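Local structure of transmembrane oligosaccharyl transferase (3WAJ) at residues 668-671 against 672-676; 750-753 against 754-758; 318-321 against 322-326. The protein belongs to the STT3/AglB family of oligosaccharyl transferases, membrane proteins that join a multi-helix transmembrane part to globular domains, and carries a zinc ion in this model. One frame throughout, in Å; residues are numbered along the deposited sequence.

Contact 1. Residues 668-671 against 672-676; sequences RIPS and ELYYS
Ser671 and Pro670, which carry most of the surface buried here, meet Leu673, Tyr674 and Tyr675 round a short turn, so the contact is local, with partners two to five residues apart. Pro670 runs beside Tyr674 in the same direction. Its CG stands over one face of the Tyr674 ring, 4.0 Å from the centroid and 15° off the normal, which meets the geometry of a CH-pi contact. Pro670 CB comes closer still, 3.4 Å from Tyr674 CG, at the root of the ring. Tyr674 CG, anti to the backbone N, sets the ring beside the proline. Tyr675 is met differently: Ser671 O meets the rim of its ring, close to the ring plane and 3.2 Å from Tyr675 CD2, while Pro670 CB approaches obliquely, 3.9 Å from Tyr675 CE2.

Ser671 also takes part through its hydroxyl. A chi1 of 69° sets OG between its own N and carbonyl carbon, where it receives a weak bond from Leu673 N (3.2 Å, 125° at the hydrogen), consistent with an ST turn. Past it, residues 672-676 have helical backbone angles, and Ser676 N bonds to Leu673 O at 2.9 Å, three residues back.

Partners elsewhere in the chain satisfy the polar ends: Ser671 OG bonds Lys635 O, Tyr674 OH bonds Glu615 O, and Tyr675 OH bonds Tyr747 O. Since a carbonyl can only accept, the Ser671 hydroxyl must give its proton to Lys635 O, which is consistent with its acting as acceptor toward Leu673 N.

Contact 2. Residues 750-753 against 754-758; sequences AYTQ and LYEKK
The Tyr751 ring carries the backbone and CB of Glu756 over one face: Glu756 CB lies 4.1 Å from the ring centroid, 23° off the normal, a CH-pi contact. Tyr755 CB reaches the same ring obliquely, 3.9 Å from Tyr751 CD1. The Tyr755 ring has Leu754 CB over the centre of one face, 3.5 Å above its plane. Outside the segments, Phe685 packs edge-to-face with Tyr751, whose hydroxyl bonds Ile761 O.

The Glu756 carboxylate is turned only 16° from the Tyr751 ring plane. Its CG is anti to the backbone N (chi1 -172°) and the chain beyond is extended, so the acid runs back toward the helix and OE1 comes within 3.4 Å of Thr752 CG2.

The backbone is consistent with this fit. Leu754 N bonds Ala750 O as in an alpha-helix, but Tyr751 O accepts two N-H groups, from Tyr755 N at 3.0 Å and Glu756 N at 2.8 Å, arriving from opposite faces of its carbonyl plane. The second is an i to i+5 bond, as in a pi-helical turn, near the end of helix 740-755. One carbonyl thereby satisfies two amides, and the same turn lays the aliphatic part of an acidic residue on an aromatic face.

Contact 3. Residues 318-321 against 322-326; sequences LAVI and VLTAL
Thr324 touches Val320 and Ile321 one turn back along an alpha-helix, residues 315-332, in the STT3-type N-terminal part of the chain and probably membrane-spanning, as expected of such an apolar run in this family. The first shell is the i to i+4 ladder. The four N to O distances, from Val322 N to Leu318 O through Ala325 N to Ile321 O, rise from 2.8 to 3.1 Å. Four successive bonds of this kind, with N-H...O angles of at least 155°, are the evidence for a regular helix.

Side chains add to the ladder chiefly by leaning on carbonyl oxygens of the preceding turn. Val322 covers Leu318 O, its CB 3.4 Å from that oxygen, and Leu323 CB stands close to Ala319 O. The Thr324 methyl lies against Val320 O, with 3.1 Å between Thr324 CG2 and that atom, whereas the Val320 and Thr324 side chains come together more loosely, Val320 CG1 being 4.4 Å from Thr324 CG2.

Around this shell, helix 221-234 packs on one stripe of the surface, where Phe230 touches Val320, Ile321 and Thr324. Val320, the buried residue of the set, also meets Phe233 of that helix and Phe294 and Ile297 of helix 278-303. Thr324 touches Phe230, and its hydroxyl bonds within its own helix. With chi1 at 75°, OG1 sits between the backbone N and the carbonyl carbon, and swings back to donate to Ile321 O. That oxygen therefore holds two donors, Ala325 N and Thr324 OG1, on the same face of its carbonyl plane, the hydroxyl standing 36° out of the plane at 3.0 Å from Thr324 OG1 to Ile321 O.

Overall arrangement
From the N terminus, contact 3 comes first, within helix 315-332; contact 1 follows in the loop between strand 663-664 and helix 678-684, and contact 2 near the end of helix 740-755. Each joins adjoining residues, so none closes a long loop, and the three run in series without nesting or crossing. Contacts 1 and 2 nevertheless meet in space, their centres 11 Å apart: Tyr675 CE1 lies 3.4 Å from Tyr751 CB, and Ile669 packs on Ala750, tying the loop to the helix. Contact 3 is remote, its centre about 61 Å from that of contact 1, and on the opposite side of the chain's centre from contact 2.

Contact 1. Residues 668-671 against 672-676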
ATOM      1  N   ARG A 668       0.493   0.996 -25.948  1.00 40.25           N
ATOM      2  CA  ARG A 668      -0.852   1.024 -26.495  1.00 42.42           C
ATOM      3  C   ARG A 668      -1.369   2.468 -26.511  1.00 41.04           C
ATOM      4  O   ARG A 668      -1.376   3.140 -25.480  1.00 39.08           O
ATOM      5  CB  ARG A 668      -1.765   0.123 -25.665  1.00 42.03           C
ATOM      6  CG  ARG A 668      -3.090  -0.175 -26.323  1.00 49.65           C
ATOM      7  CD  ARG A 668      -3.350  -1.658 -26.391  1.00 54.08           C
ATOM      8  NE  ARG A 668      -4.644  -1.914 -27.006  1.00 56.57           N
ATOM      9  CZ  ARG A 668      -5.713  -2.333 -26.343  1.00 63.20           C
ATOM     10  NH1 ARG A 668      -5.631  -2.579 -25.041  1.00 68.59           N
ATOM     11  NH2 ARG A 668      -6.857  -2.518 -26.985  1.00 62.76           N
ATOM     12  N   ILE A 669      -1.777   2.942 -27.689  1.00 41.68           N
ATOM     13  CA  ILE A 669      -2.278   4.310 -27.860  1.00 36.27           C
ATOM     14  C   ILE A 669      -3.714   4.428 -27.374  1.00 42.67           C
ATOM     15  O   ILE A 669      -4.543   3.564 -27.681  1.00 46.81           O
ATOM     16  CB  ILE A 669      -2.211   4.742 -29.335  1.00 33.89           C
ATOM     17  CG1 ILE A 669      -0.765   4.710 -29.810  1.00 32.74           C
ATOM     18  CG2 ILE A 669      -2.777   6.150 -29.524  1.00 30.75           C
ATOM     19  CD1 ILE A 669       0.218   5.345 -28.812  1.00 30.72           C
ATOM     20  N   PRO A 670      -4.017   5.493 -26.602  1.00 42.94           N
ATOM     21  CA  PRO A 670      -5.399   5.661 -26.113  1.00 38.14           C
ATOM     22  C   PRO A 670      -6.370   5.870 -27.268  1.00 39.03           C
ATOM     23  O   PRO A 670      -5.949   6.369 -28.323  1.00 42.51           O
ATOM     24  CB  PRO A 670      -5.320   6.930 -25.262  1.00 35.11           C
ATOM     25  CG  PRO A 670      -3.878   6.985 -24.797  1.00 40.44           C
ATOM     26  CD  PRO A 670      -3.080   6.459 -25.988  1.00 41.15           C
ATOM     27  N   SER A 671      -7.632   5.476 -27.073  1.00 37.10           N
ATOM     28  CA  SER A 671      -8.698   5.661 -28.067  1.00 38.41           C
ATOM     29  C   SER A 671      -9.150   7.111 -28.033  1.00 42.93           C
ATOM     30  O   SER A 671      -8.675   7.891 -27.198  1.00 45.82           O
ATOM     31  CB  SER A 671      -9.894   4.761 -27.748  1.00 33.70           C
ATOM     32  OG  SER A 671     -10.549   5.202 -26.579  1.00 35.05           O
ATOM     33  N   GLU A 672     -10.074   7.476 -28.917  1.00 44.63           N
ATOM     34  CA  GLU A 672     -10.641   8.820 -28.892  1.00 47.42           C
ATOM     35  C   GLU A 672     -11.309   9.105 -27.543  1.00 46.12           C
ATOM     36  O   GLU A 672     -11.269  10.235 -27.040  1.00 42.53           O
ATOM     37  CB  GLU A 672     -11.636   9.012 -30.038  1.00 50.71           C
ATOM     38  CG  GLU A 672     -11.916  10.479 -30.359  1.00 55.53           C
ATOM     39  CD  GLU A 672     -12.642  10.662 -31.677  1.00 64.68           C
ATOM     40  OE1 GLU A 672     -13.661   9.976 -31.886  1.00 64.87           O
ATOM     41  OE2 GLU A 672     -12.184  11.484 -32.505  1.00 73.95           O
ATOM     42  N   LEU A 673     -11.903   8.070 -26.953  1.00 47.25           N
ATOM     43  CA  LEU A 673     -12.601   8.204 -25.673  1.00 43.84           C
ATOM     44  C   LEU A 673     -11.719   8.785 -24.567  1.00 43.59           C
ATOM     45  O   LEU A 673     -12.115   9.718 -23.869  1.00 44.60           O
ATOM     46  CB  LEU A 673     -13.140   6.859 -25.230  1.00 52.19           C
ATOM     47  CG  LEU A 673     -14.620   6.901 -24.885  1.00 64.09           C
ATOM     48  CD1 LEU A 673     -15.431   7.295 -26.116  1.00 68.10           C
ATOM     49  CD2 LEU A 673     -15.035   5.545 -24.378  1.00 65.88           C
ATOM     50  N   TYR A 674     -10.525   8.225 -24.418  1.00 42.08           N
ATOM     51  CA  TYR A 674      -9.558   8.705 -23.440  1.00 36.15           C
ATOM     52  C   TYR A 674      -9.444  10.243 -23.429  1.00 38.78           C
ATOM     53  O   TYR A 674      -9.546  10.879 -22.368  1.00 35.10           O
ATOM     54  CB  TYR A 674      -8.202   8.027 -23.702  1.00 32.67           C
ATOM     55  CG  TYR A 674      -7.047   8.563 -22.880  1.00 35.26           C
ATOM     56  CD1 TYR A 674      -6.279   9.639 -23.338  1.00 34.04           C
ATOM     57  CD2 TYR A 674      -6.723   7.998 -21.647  1.00 33.20           C
ATOM     58  CE1 TYR A 674      -5.223  10.138 -22.595  1.00 35.54           C
ATOM     59  CE2 TYR A 674      -5.665   8.493 -20.889  1.00 32.05           C
ATOM     60  CZ  TYR A 674      -4.916   9.557 -21.377  1.00 37.49           C
ATOM     61  OH  TYR A 674      -3.866  10.058 -20.645  1.00 36.73           O
ATOM     62  N   TYR A 675      -9.289  10.838 -24.613  1.00 28.52           N
ATOM     63  CA  TYR A 675      -9.086  12.279 -24.704  1.00 28.41           C
ATOM     64  C   TYR A 675     -10.251  13.133 -24.208  1.00 34.79           C
ATOM     65  O   TYR A 675     -10.118  14.349 -24.043  1.00 43.30           O
ATOM     66  CB  TYR A 675      -8.629  12.663 -26.111  1.00 31.37           C
ATOM     67  CG  TYR A 675      -7.310  12.004 -26.433  1.00 40.07           C
ATOM     68  CD1 TYR A 675      -6.111  12.594 -26.054  1.00 32.56           C
ATOM     69  CD2 TYR A 675      -7.263  10.761 -27.066  1.00 34.94           C
ATOM     70  CE1 TYR A 675      -4.905  11.985 -26.333  1.00 30.63           C
ATOM     71  CE2 TYR A 675      -6.063  10.147 -27.342  1.00 27.86           C
ATOM     72  CZ  TYR A 675      -4.888  10.762 -26.976  1.00 34.74           C
ATOM     73  OH  TYR A 675      -3.677  10.152 -27.257  1.00 38.53           O
ATOM     74  N   SER A 676     -11.377  12.483 -23.934  1.00 34.01           N
ATOM     75  CA  SER A 676     -12.532  13.161 -23.348  1.00 39.67           C
ATOM     76  C   SER A 676     -12.618  13.020 -21.828  1.00 37.72           C
ATOM     77  O   SER A 676     -13.421  13.680 -21.182  1.00 42.21           O
ATOM     78  CB  SER A 676     -13.820  12.635 -23.965  1.00 36.91           C
ATOM     79  OG  SER A 676     -13.932  13.128 -25.269  1.00 51.62           O
TER

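Contact 2. Residues 750-753 against 754-758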
ATOM      1  N   ALA A 750      -0.200  11.278 -30.875  1.00 35.70           N
ATOM      2  CA  ALA A 750      -1.344  10.483 -31.328  1.00 36.48           C
ATOM      3  C   ALA A 750      -2.619  11.312 -31.460  1.00 39.04           C
ATOM      4  O   ALA A 750      -3.331  11.224 -32.468  1.00 34.56           O
ATOM      5  CB  ALA A 750      -1.582   9.330 -30.389  1.00 30.88           C
ATOM      6  N   TYR A 751      -2.906  12.118 -30.441  1.00 36.64           N
ATOM      7  CA  TYR A 751      -4.092  12.968 -30.480  1.00 39.76           C
ATOM      8  C   TYR A 751      -4.108  13.895 -31.700  1.00 42.83           C
ATOM      9  O   TYR A 751      -5.098  13.941 -32.438  1.00 44.09           O
ATOM     10  CB  TYR A 751      -4.250  13.767 -29.178  1.00 36.63           C
ATOM     11  CG  TYR A 751      -5.338  14.814 -29.255  1.00 40.32           C
ATOM     12  CD1 TYR A 751      -6.689  14.463 -29.248  1.00 39.91           C
ATOM     13  CD2 TYR A 751      -5.018  16.155 -29.351  1.00 41.44           C
ATOM     14  CE1 TYR A 751      -7.684  15.435 -29.330  1.00 37.34           C
ATOM     15  CE2 TYR A 751      -6.004  17.123 -29.428  1.00 43.94           C
ATOM     16  CZ  TYR A 751      -7.327  16.760 -29.416  1.00 41.52           C
ATOM     17  OH  TYR A 751      -8.270  17.750 -29.491  1.00 47.75           O
ATOM     18  N   THR A 752      -3.011  14.622 -31.910  1.00 43.24           N
ATOM     19  CA  THR A 752      -2.926  15.573 -33.026  1.00 46.93           C
ATOM     20  C   THR A 752      -3.065  14.899 -34.388  1.00 44.15           C
ATOM     21  O   THR A 752      -3.502  15.520 -35.347  1.00 48.70           O
ATOM     22  CB  THR A 752      -1.605  16.394 -33.015  1.00 45.26           C
ATOM     23  OG1 THR A 752      -0.501  15.534 -33.306  1.00 50.20           O
ATOM     24  CG2 THR A 752      -1.379  17.052 -31.675  1.00 45.77           C
ATOM     25  N   GLN A 753      -2.670  13.636 -34.471  1.00 45.04           N
ATOM     26  CA  GLN A 753      -2.668  12.913 -35.740  1.00 44.84           C
ATOM     27  C   GLN A 753      -3.956  12.142 -36.017  1.00 46.54           C
ATOM     28  O   GLN A 753      -4.409  12.103 -37.154  1.00 47.86           O
ATOM     29  CB  GLN A 753      -1.470  11.968 -35.801  1.00 43.65           C
ATOM     30  CG  GLN A 753      -0.130  12.697 -35.788  1.00 47.07           C
ATOM     31  CD  GLN A 753       0.025  13.636 -36.976  1.00 48.82           C
ATOM     32  OE1 GLN A 753      -0.321  13.291 -38.111  1.00 49.63           O
ATOM     33  NE2 GLN A 753       0.538  14.835 -36.716  1.00 48.41           N
ATOM     34  N   LEU A 754      -4.549  11.554 -34.980  1.00 40.93           N
ATOM     35  CA  LEU A 754      -5.718  10.691 -35.161  1.00 37.24           C
ATOM     36  C   LEU A 754      -7.065  11.346 -34.841  1.00 40.31           C
ATOM     37  O   LEU A 754      -8.069  11.031 -35.469  1.00 44.35           O
ATOM     38  CB  LEU A 754      -5.569   9.414 -34.328  1.00 37.16           C
ATOM     39  CG  LEU A 754      -4.217   8.714 -34.404  1.00 42.40           C
ATOM     40  CD1 LEU A 754      -4.165   7.589 -33.370  1.00 46.38           C
ATOM     41  CD2 LEU A 754      -3.947   8.182 -35.818  1.00 34.75           C
ATOM     42  N   TYR A 755      -7.089  12.244 -33.859  1.00 39.22           N
ATOM     43  CA  TYR A 755      -8.347  12.621 -33.222  1.00 40.62           C
ATOM     44  C   TYR A 755      -8.634  14.116 -33.202  1.00 45.90           C
ATOM     45  O   TYR A 755      -9.795  14.518 -33.177  1.00 57.87           O
ATOM     46  CB  TYR A 755      -8.411  12.046 -31.789  1.00 43.53           C
ATOM     47  CG  TYR A 755      -8.198  10.551 -31.751  1.00 45.12           C
ATOM     48  CD1 TYR A 755      -8.840   9.733 -32.661  1.00 45.58           C
ATOM     49  CD2 TYR A 755      -7.347   9.959 -30.827  1.00 40.05           C
ATOM     50  CE1 TYR A 755      -8.651   8.370 -32.660  1.00 41.07           C
ATOM     51  CE2 TYR A 755      -7.155   8.582 -30.816  1.00 41.74           C
ATOM     52  CZ  TYR A 755      -7.821   7.801 -31.748  1.00 45.84           C
ATOM     53  OH  TYR A 755      -7.671   6.442 -31.789  1.00 51.73           O
ATOM     54  N   GLU A 756      -7.593  14.937 -33.171  1.00 48.08           N
ATOM     55  CA  GLU A 756      -7.790  16.386 -33.209  1.00 53.62           C
ATOM     56  C   GLU A 756      -8.651  16.795 -34.411  1.00 54.57           C
ATOM     57  O   GLU A 756      -8.240  16.654 -35.566  1.00 55.72           O
ATOM     58  CB  GLU A 756      -6.453  17.125 -33.247  1.00 50.23           C
ATOM     59  CG  GLU A 756      -6.596  18.634 -33.090  1.00 46.57           C
ATOM     60  CD  GLU A 756      -5.281  19.311 -32.731  1.00 53.02           C
ATOM     61  OE1 GLU A 756      -4.248  18.611 -32.614  1.00 59.25           O
ATOM     62  OE2 GLU A 756      -5.283  20.544 -32.552  1.00 51.96           O
ATOM     63  N   LYS A 757      -9.856  17.277 -34.127  1.00 61.22           N
ATOM     64  CA  LYS A 757     -10.786  17.684 -35.172  1.00 70.57           C
ATOM     65  C   LYS A 757     -10.384  19.049 -35.707  1.00 85.46           C
ATOM     66  O   LYS A 757      -9.477  19.684 -35.163  1.00 90.60           O
ATOM     67  CB  LYS A 757     -12.208  17.751 -34.622  1.00 66.22           C
ATOM     68  CG  LYS A 757     -12.680  16.479 -33.952  1.00 70.04           C
ATOM     69  CD  LYS A 757     -12.707  15.328 -34.939  1.00 79.89           C
ATOM     70  CE  LYS A 757     -13.607  14.211 -34.442  1.00 86.52           C
ATOM     71  NZ  LYS A 757     -14.912  14.767 -33.992  1.00 92.14           N
ATOM     72  N   LYS A 758     -11.058  19.490 -36.768  1.00 92.86           N
ATOM     73  CA  LYS A 758     -10.790  20.782 -37.404  1.00 97.22           C
ATOM     74  C   LYS A 758     -10.602  21.921 -36.396  1.00 98.04           C
ATOM     75  O   LYS A 758      -9.596  22.634 -36.440  1.00100.22           O
ATOM     76  CB  LYS A 758     -11.915  21.142 -38.384  1.00101.30           C
ATOM     77  CG  LYS A 758     -12.203  20.094 -39.457  1.00104.32           C
ATOM     78  CD  LYS A 758     -11.079  19.988 -40.479  1.00102.82           C
ATOM     79  CE  LYS A 758     -11.479  19.086 -41.635  1.00 99.93           C
ATOM     80  NZ  LYS A 758     -12.047  17.797 -41.149  1.00 97.63           N
TER

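Contact 3. Residues 318-321 against 322-326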
ATOM      1  N   LEU A 318     -11.807 -39.620  19.999  1.00 61.97           N
ATOM      2  CA  LEU A 318     -13.207 -39.421  19.620  1.00 62.27           C
ATOM      3  C   LEU A 318     -13.841 -38.200  20.310  1.00 55.84           C
ATOM      4  O   LEU A 318     -14.508 -37.389  19.664  1.00 53.55           O
ATOM      5  CB  LEU A 318     -14.037 -40.668  19.908  1.00 61.62           C
ATOM      6  CG  LEU A 318     -15.450 -40.591  19.327  1.00 67.46           C
ATOM      7  CD1 LEU A 318     -15.493 -41.200  17.928  1.00 69.38           C
ATOM      8  CD2 LEU A 318     -16.470 -41.249  20.251  1.00 69.02           C
ATOM      9  N   ALA A 319     -13.635 -38.068  21.618  1.00 49.55           N
ATOM     10  CA  ALA A 319     -14.150 -36.909  22.356  1.00 47.26           C
ATOM     11  C   ALA A 319     -13.609 -35.620  21.757  1.00 54.48           C
ATOM     12  O   ALA A 319     -14.287 -34.588  21.750  1.00 56.90           O
ATOM     13  CB  ALA A 319     -13.770 -36.996  23.818  1.00 44.27           C
ATOM     14  N   VAL A 320     -12.376 -35.684  21.264  1.00 50.73           N
ATOM     15  CA  VAL A 320     -11.746 -34.522  20.662  1.00 53.20           C
ATOM     16  C   VAL A 320     -12.360 -34.238  19.290  1.00 56.42           C
ATOM     17  O   VAL A 320     -12.688 -33.093  18.985  1.00 56.27           O
ATOM     18  CB  VAL A 320     -10.203 -34.673  20.588  1.00 49.63           C
ATOM     19  CG1 VAL A 320      -9.582 -33.537  19.780  1.00 45.73           C
ATOM     20  CG2 VAL A 320      -9.619 -34.689  21.990  1.00 49.88           C
ATOM     21  N   ILE A 321     -12.513 -35.285  18.478  1.00 60.63           N
ATOM     22  CA  ILE A 321     -13.179 -35.175  17.179  1.00 64.35           C
ATOM     23  C   ILE A 321     -14.572 -34.561  17.326  1.00 69.15           C
ATOM     24  O   ILE A 321     -14.967 -33.665  16.565  1.00 70.15           O
ATOM     25  CB  ILE A 321     -13.328 -36.545  16.517  1.00 63.72           C
ATOM     26  CG1 ILE A 321     -11.954 -37.158  16.227  1.00 60.53           C
ATOM     27  CG2 ILE A 321     -14.148 -36.421  15.248  1.00 65.10           C
ATOM     28  CD1 ILE A 321     -11.109 -36.324  15.320  1.00 63.05           C
ATOM     29  N   VAL A 322     -15.304 -35.047  18.323  1.00 63.80           N
ATOM     30  CA  VAL A 322     -16.658 -34.587  18.586  1.00 62.32           C
ATOM     31  C   VAL A 322     -16.653 -33.151  19.074  1.00 67.13           C
ATOM     32  O   VAL A 322     -17.432 -32.327  18.594  1.00 70.76           O
ATOM     33  CB  VAL A 322     -17.350 -35.490  19.614  1.00 62.09           C
ATOM     34  CG1 VAL A 322     -18.489 -34.755  20.304  1.00 58.18           C
ATOM     35  CG2 VAL A 322     -17.829 -36.779  18.945  1.00 60.45           C
ATOM     36  N   LEU A 323     -15.768 -32.861  20.024  1.00 68.85           N
ATOM     37  CA  LEU A 323     -15.618 -31.512  20.569  1.00 70.65           C
ATOM     38  C   LEU A 323     -15.407 -30.468  19.471  1.00 75.82           C
ATOM     39  O   LEU A 323     -16.070 -29.433  19.465  1.00 75.31           O
ATOM     40  CB  LEU A 323     -14.452 -31.462  21.562  1.00 71.00           C
ATOM     41  CG  LEU A 323     -14.423 -30.382  22.653  1.00 72.32           C
ATOM     42  CD1 LEU A 323     -13.259 -29.424  22.452  1.00 74.12           C
ATOM     43  CD2 LEU A 323     -15.738 -29.617  22.738  1.00 70.90           C
ATOM     44  N   THR A 324     -14.493 -30.745  18.544  1.00 79.92           N
ATOM     45  CA  THR A 324     -14.226 -29.816  17.447  1.00 87.07           C
ATOM     46  C   THR A 324     -15.423 -29.694  16.505  1.00 90.18           C
ATOM     47  O   THR A 324     -15.724 -28.599  16.027  1.00 92.02           O
ATOM     48  CB  THR A 324     -12.974 -30.207  16.630  1.00 90.05           C
ATOM     49  OG1 THR A 324     -13.274 -31.330  15.793  1.00 98.25           O
ATOM     50  CG2 THR A 324     -11.815 -30.542  17.550  1.00 83.49           C
ATOM     51  N   ALA A 325     -16.093 -30.816  16.238  1.00 89.37           N
ATOM     52  CA  ALA A 325     -17.285 -30.834  15.387  1.00 85.12           C
ATOM     53  C   ALA A 325     -18.320 -29.825  15.878  1.00 85.20           C
ATOM     54  O   ALA A 325     -18.826 -29.012  15.100  1.00 84.85           O
ATOM     55  CB  ALA A 325     -17.885 -32.221  15.345  1.00 81.95           C
ATOM     56  N   LEU A 326     -18.619 -29.886  17.173  1.00 84.34           N
ATOM     57  CA  LEU A 326     -19.534 -28.943  17.810  1.00 87.12           C
ATOM     58  C   LEU A 326     -19.071 -27.492  17.681  1.00 91.63           C
ATOM     59  O   LEU A 326     -19.854 -26.620  17.296  1.00 96.09           O
ATOM     60  CB  LEU A 326     -19.735 -29.299  19.285  1.00 84.44           C
ATOM     61  CG  LEU A 326     -20.334 -30.684  19.525  1.00 85.74           C
ATOM     62  CD1 LEU A 326     -20.707 -30.873  20.986  1.00 82.60           C
ATOM     63  CD2 LEU A 326     -21.538 -30.908  18.621  1.00 86.45           C
TER